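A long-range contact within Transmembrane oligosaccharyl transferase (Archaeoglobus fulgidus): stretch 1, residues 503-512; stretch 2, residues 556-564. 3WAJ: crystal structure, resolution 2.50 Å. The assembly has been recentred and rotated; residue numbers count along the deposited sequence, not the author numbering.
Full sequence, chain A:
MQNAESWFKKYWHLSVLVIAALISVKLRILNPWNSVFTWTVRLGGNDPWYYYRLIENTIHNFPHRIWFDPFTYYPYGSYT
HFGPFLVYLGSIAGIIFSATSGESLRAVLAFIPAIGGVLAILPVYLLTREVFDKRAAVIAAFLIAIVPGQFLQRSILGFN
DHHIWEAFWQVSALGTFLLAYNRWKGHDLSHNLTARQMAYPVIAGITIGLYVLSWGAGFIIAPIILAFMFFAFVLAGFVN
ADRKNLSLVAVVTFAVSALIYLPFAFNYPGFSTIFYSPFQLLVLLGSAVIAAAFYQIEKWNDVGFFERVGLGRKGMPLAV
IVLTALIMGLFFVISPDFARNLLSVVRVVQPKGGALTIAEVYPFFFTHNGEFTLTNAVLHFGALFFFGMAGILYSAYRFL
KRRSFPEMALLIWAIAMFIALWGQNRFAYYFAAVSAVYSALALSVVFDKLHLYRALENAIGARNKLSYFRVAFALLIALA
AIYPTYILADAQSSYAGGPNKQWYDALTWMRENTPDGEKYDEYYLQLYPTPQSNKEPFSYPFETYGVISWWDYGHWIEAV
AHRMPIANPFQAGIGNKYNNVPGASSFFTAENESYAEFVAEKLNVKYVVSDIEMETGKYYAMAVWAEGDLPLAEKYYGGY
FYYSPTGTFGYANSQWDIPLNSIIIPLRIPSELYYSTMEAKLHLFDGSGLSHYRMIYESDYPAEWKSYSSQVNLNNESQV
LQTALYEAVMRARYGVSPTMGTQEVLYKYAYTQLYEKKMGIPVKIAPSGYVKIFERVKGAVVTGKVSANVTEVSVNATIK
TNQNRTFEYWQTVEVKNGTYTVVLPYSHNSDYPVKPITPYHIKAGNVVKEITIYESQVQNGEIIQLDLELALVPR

Stretch 1, residues 503-512: WYDALTWMRE
Stretch 2 (556-564) WIEAVAHRM

Residues 503-512 form one continuous helix; a second helix runs through 556 onward, with a wider pi-type turn at 557-561, and His-562, at positive phi (47/44), is the first residue to leave helical phi/psi. The N-to-C directions differ by 61° (signed crossing -61°), the axes approach to 8.3 Å, and the register is set where the CA atoms of Arg-511 and Ala-561 lie 4.3 Å apart. Together the stretches bury 646 Å².

Arg-511, Val-560 and Leu-507 cover the largest areas. Val-560 (chi1 t) points toward the first helix and puts CG1 3.6 Å from Leu-507 CB, 3.7 Å from Thr-508 CG2 and over the face of the Tyr-504 ring (chi1 t, chi2 90°), 4.2 Å from its centroid. A compact branched side chain suits a site walled by helix and ring. Leu-507 (m, t) is a knob, seated among Trp-556, Ile-557, Val-560 and Ala-561, its CD1 3.7 Å from Trp-556 CB. At Ala-561, whose side chain is a single methyl, the backbones come close: its CA lies 3.4 Å from Leu-507 O, and its O lies 3.3 Å from Arg-511 CA, both CA-H...O contacts. Its CB also meets Met-510 SD at 3.9 Å.

Beyond Leu-507, Trp-556 (chi1 m, chi2 -13°) turns its edge to the face of Trp-503 (chi1 -100°, chi2 109°), planes at 69°; Trp-556 CZ3 lies 3.9 Å from Trp-503 CG.

At the other end Arg-511, extended with all of chi1 to chi4 near 180°, covers the most surface. Its guanidinium lies over the His-562 ring (chi1 m), Arg-511 NH2 3.2 Å from His-562 CE1, and a water accepts from Arg-511 NH1 (3.0 Å) while donating to Val-560 O (2.8 Å). Arg-563 (m, m, t, -90°) folds back: its NH1 donates to His-562 O at 2.8 Å, and its NH2 makes a weak hydrogen bond to Arg-511 O at 2.9 Å.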

# COMPACT_ATOMS: atom_id res chain seq x y z
N TRP A 503 7.46 -15.38 3.37
CA TRP A 503 6.10 -14.93 3.68
C TRP A 503 5.03 -15.73 2.95
O TRP A 503 4.05 -16.17 3.55
CB TRP A 503 5.93 -13.48 3.29
CG TRP A 503 6.03 -12.50 4.42
CD1 TRP A 503 7.05 -11.60 4.65
CD2 TRP A 503 5.05 -12.26 5.45
NE1 TRP A 503 6.76 -10.84 5.76
CE2 TRP A 503 5.54 -11.22 6.26
CE3 TRP A 503 3.80 -12.84 5.74
CZ2 TRP A 503 4.84 -10.75 7.37
CZ3 TRP A 503 3.09 -12.36 6.83
CH2 TRP A 503 3.61 -11.33 7.64
N TYR A 504 5.19 -15.90 1.65
CA TYR A 504 4.17 -16.61 0.89
C TYR A 504 4.02 -18.03 1.40
O TYR A 504 2.89 -18.52 1.55
CB TYR A 504 4.45 -16.59 -0.62
CG TYR A 504 3.35 -17.24 -1.43
CD1 TYR A 504 2.28 -16.49 -1.91
CD2 TYR A 504 3.39 -18.61 -1.72
CE1 TYR A 504 1.26 -17.10 -2.65
CE2 TYR A 504 2.38 -19.23 -2.45
CZ TYR A 504 1.32 -18.47 -2.92
OH TYR A 504 0.35 -19.10 -3.64
N ASP A 505 5.14 -18.70 1.70
CA ASP A 505 5.07 -20.08 2.20
C ASP A 505 4.48 -20.14 3.61
O ASP A 505 3.72 -21.05 3.93
CB ASP A 505 6.43 -20.77 2.16
CG ASP A 505 6.86 -21.15 0.76
OD1 ASP A 505 6.00 -21.06 -0.14
OD2 ASP A 505 8.04 -21.52 0.56
N ALA A 506 4.85 -19.17 4.44
CA ALA A 506 4.32 -19.12 5.80
C ALA A 506 2.79 -19.04 5.77
O ALA A 506 2.11 -19.74 6.50
CB ALA A 506 4.91 -17.93 6.57
N LEU A 507 2.25 -18.20 4.89
CA LEU A 507 0.81 -18.03 4.80
C LEU A 507 0.09 -19.24 4.18
O LEU A 507 -0.98 -19.62 4.66
CB LEU A 507 0.47 -16.73 4.07
CG LEU A 507 1.10 -15.59 4.83
CD1 LEU A 507 0.95 -14.28 4.09
CD2 LEU A 507 0.47 -15.52 6.23
N THR A 508 0.65 -19.84 3.13
CA THR A 508 0.05 -21.07 2.59
C THR A 508 0.08 -22.14 3.66
O THR A 508 -0.86 -22.91 3.80
CB THR A 508 0.72 -21.62 1.31
OG1 THR A 508 2.11 -21.82 1.54
CG2 THR A 508 0.50 -20.69 0.13
N TRP A 509 1.17 -22.19 4.42
CA TRP A 509 1.26 -23.11 5.55
C TRP A 509 0.12 -22.86 6.53
O TRP A 509 -0.57 -23.79 6.95
CB TRP A 509 2.60 -22.98 6.27
CG TRP A 509 2.72 -23.95 7.42
CD1 TRP A 509 3.20 -25.23 7.37
CD2 TRP A 509 2.33 -23.72 8.80
NE1 TRP A 509 3.14 -25.81 8.62
CE2 TRP A 509 2.61 -24.91 9.51
CE3 TRP A 509 1.77 -22.63 9.48
CZ2 TRP A 509 2.35 -25.03 10.89
CZ3 TRP A 509 1.52 -22.75 10.85
CH2 TRP A 509 1.81 -23.94 11.54
N MET A 510 -0.07 -21.60 6.89
CA MET A 510 -1.12 -21.21 7.83
C MET A 510 -2.49 -21.67 7.36
O MET A 510 -3.27 -22.21 8.15
CB MET A 510 -1.11 -19.68 8.07
CG MET A 510 -2.28 -19.22 8.93
SD MET A 510 -2.19 -17.49 9.43
CE MET A 510 -0.99 -17.53 10.75
N ARG A 511 -2.76 -21.48 6.07
CA ARG A 511 -4.06 -21.86 5.49
C ARG A 511 -4.36 -23.33 5.71
O ARG A 511 -5.51 -23.73 5.90
CB ARG A 511 -4.09 -21.53 3.99
CG ARG A 511 -5.33 -22.06 3.24
CD ARG A 511 -5.38 -21.54 1.80
NE ARG A 511 -6.56 -21.97 1.05
CZ ARG A 511 -6.86 -21.58 -0.19
NH1 ARG A 511 -6.08 -20.73 -0.82
NH2 ARG A 511 -7.97 -22.02 -0.77
N GLU A 512 -3.30 -24.13 5.71
CA GLU A 512 -3.42 -25.58 5.74
C GLU A 512 -3.37 -26.16 7.15
O GLU A 512 -3.92 -27.22 7.41
CB GLU A 512 -2.34 -26.21 4.85
CG GLU A 512 -2.38 -27.75 4.76
CD GLU A 512 -3.61 -28.29 4.02
OE1 GLU A 512 -4.26 -27.52 3.28
OE2 GLU A 512 -3.91 -29.49 4.19
N TRP A 556 -2.03 -9.88 2.31
CA TRP A 556 -1.42 -11.20 2.12
C TRP A 556 -2.06 -12.26 3.02
O TRP A 556 -2.34 -13.38 2.57
CB TRP A 556 0.08 -11.16 2.40
CG TRP A 556 0.85 -10.24 1.51
CD1 TRP A 556 0.41 -9.64 0.35
CD2 TRP A 556 2.20 -9.82 1.69
NE1 TRP A 556 1.43 -8.87 -0.19
CE2 TRP A 556 2.53 -8.96 0.61
CE3 TRP A 556 3.18 -10.08 2.66
CZ2 TRP A 556 3.79 -8.36 0.50
CZ3 TRP A 556 4.42 -9.49 2.54
CH2 TRP A 556 4.71 -8.62 1.48
N ILE A 557 -2.27 -11.92 4.29
CA ILE A 557 -2.82 -12.86 5.25
C ILE A 557 -4.19 -13.30 4.77
O ILE A 557 -4.49 -14.49 4.75
CB ILE A 557 -2.92 -12.25 6.67
CG1 ILE A 557 -1.52 -12.09 7.27
CG2 ILE A 557 -3.76 -13.13 7.58
CD1 ILE A 557 -1.52 -11.44 8.65
N GLU A 558 -5.01 -12.34 4.36
CA GLU A 558 -6.33 -12.66 3.85
C GLU A 558 -6.32 -13.41 2.51
O GLU A 558 -6.99 -14.42 2.36
CB GLU A 558 -7.13 -11.37 3.69
CG GLU A 558 -8.52 -11.60 3.12
CD GLU A 558 -9.36 -10.32 3.15
OE1 GLU A 558 -8.77 -9.23 3.38
OE2 GLU A 558 -10.59 -10.40 2.95
N ALA A 559 -5.57 -12.91 1.53
CA ALA A 559 -5.58 -13.52 0.20
C ALA A 559 -4.82 -14.85 0.14
O ALA A 559 -5.17 -15.71 -0.66
CB ALA A 559 -5.08 -12.54 -0.86
N VAL A 560 -3.81 -15.04 0.99
CA VAL A 560 -2.99 -16.24 0.89
C VAL A 560 -3.28 -17.26 1.99
O VAL A 560 -3.39 -18.45 1.73
CB VAL A 560 -1.47 -15.91 0.84
CG1 VAL A 560 -0.65 -17.20 0.73
CG2 VAL A 560 -1.15 -14.99 -0.34
N ALA A 561 -3.40 -16.79 3.22
CA ALA A 561 -3.71 -17.69 4.32
C ALA A 561 -5.20 -17.99 4.44
O ALA A 561 -5.59 -18.94 5.13
CB ALA A 561 -3.18 -17.13 5.63
N HIS A 562 -6.04 -17.18 3.78
CA HIS A 562 -7.49 -17.21 4.01
C HIS A 562 -7.79 -17.20 5.52
O HIS A 562 -8.62 -17.97 5.99
CB HIS A 562 -8.15 -18.44 3.36
CG HIS A 562 -8.30 -18.36 1.87
ND1 HIS A 562 -8.84 -19.38 1.12
CD2 HIS A 562 -7.97 -17.38 0.99
CE1 HIS A 562 -8.84 -19.03 -0.16
NE2 HIS A 562 -8.32 -17.82 -0.26
N ARG A 563 -7.08 -16.34 6.26
CA ARG A 563 -7.39 -16.10 7.67
C ARG A 563 -7.72 -14.63 7.86
O ARG A 563 -7.60 -13.84 6.92
CB ARG A 563 -6.25 -16.56 8.59
CG ARG A 563 -6.07 -18.08 8.58
CD ARG A 563 -7.37 -18.85 8.94
NE ARG A 563 -7.17 -20.30 8.93
CZ ARG A 563 -7.32 -21.09 7.86
NH1 ARG A 563 -7.72 -20.56 6.70
NH2 ARG A 563 -7.09 -22.40 7.94
N MET A 564 -8.13 -14.24 9.05
CA MET A 564 -8.65 -12.88 9.22
C MET A 564 -7.70 -11.98 10.01
O MET A 564 -7.53 -12.16 11.21
CB MET A 564 -10.03 -12.92 9.88
CG MET A 564 -11.02 -13.84 9.17
SD MET A 564 -12.57 -13.90 10.09
CE MET A 564 -13.70 -14.60 8.86
O HOH W 1 -3.26 -19.88 -0.65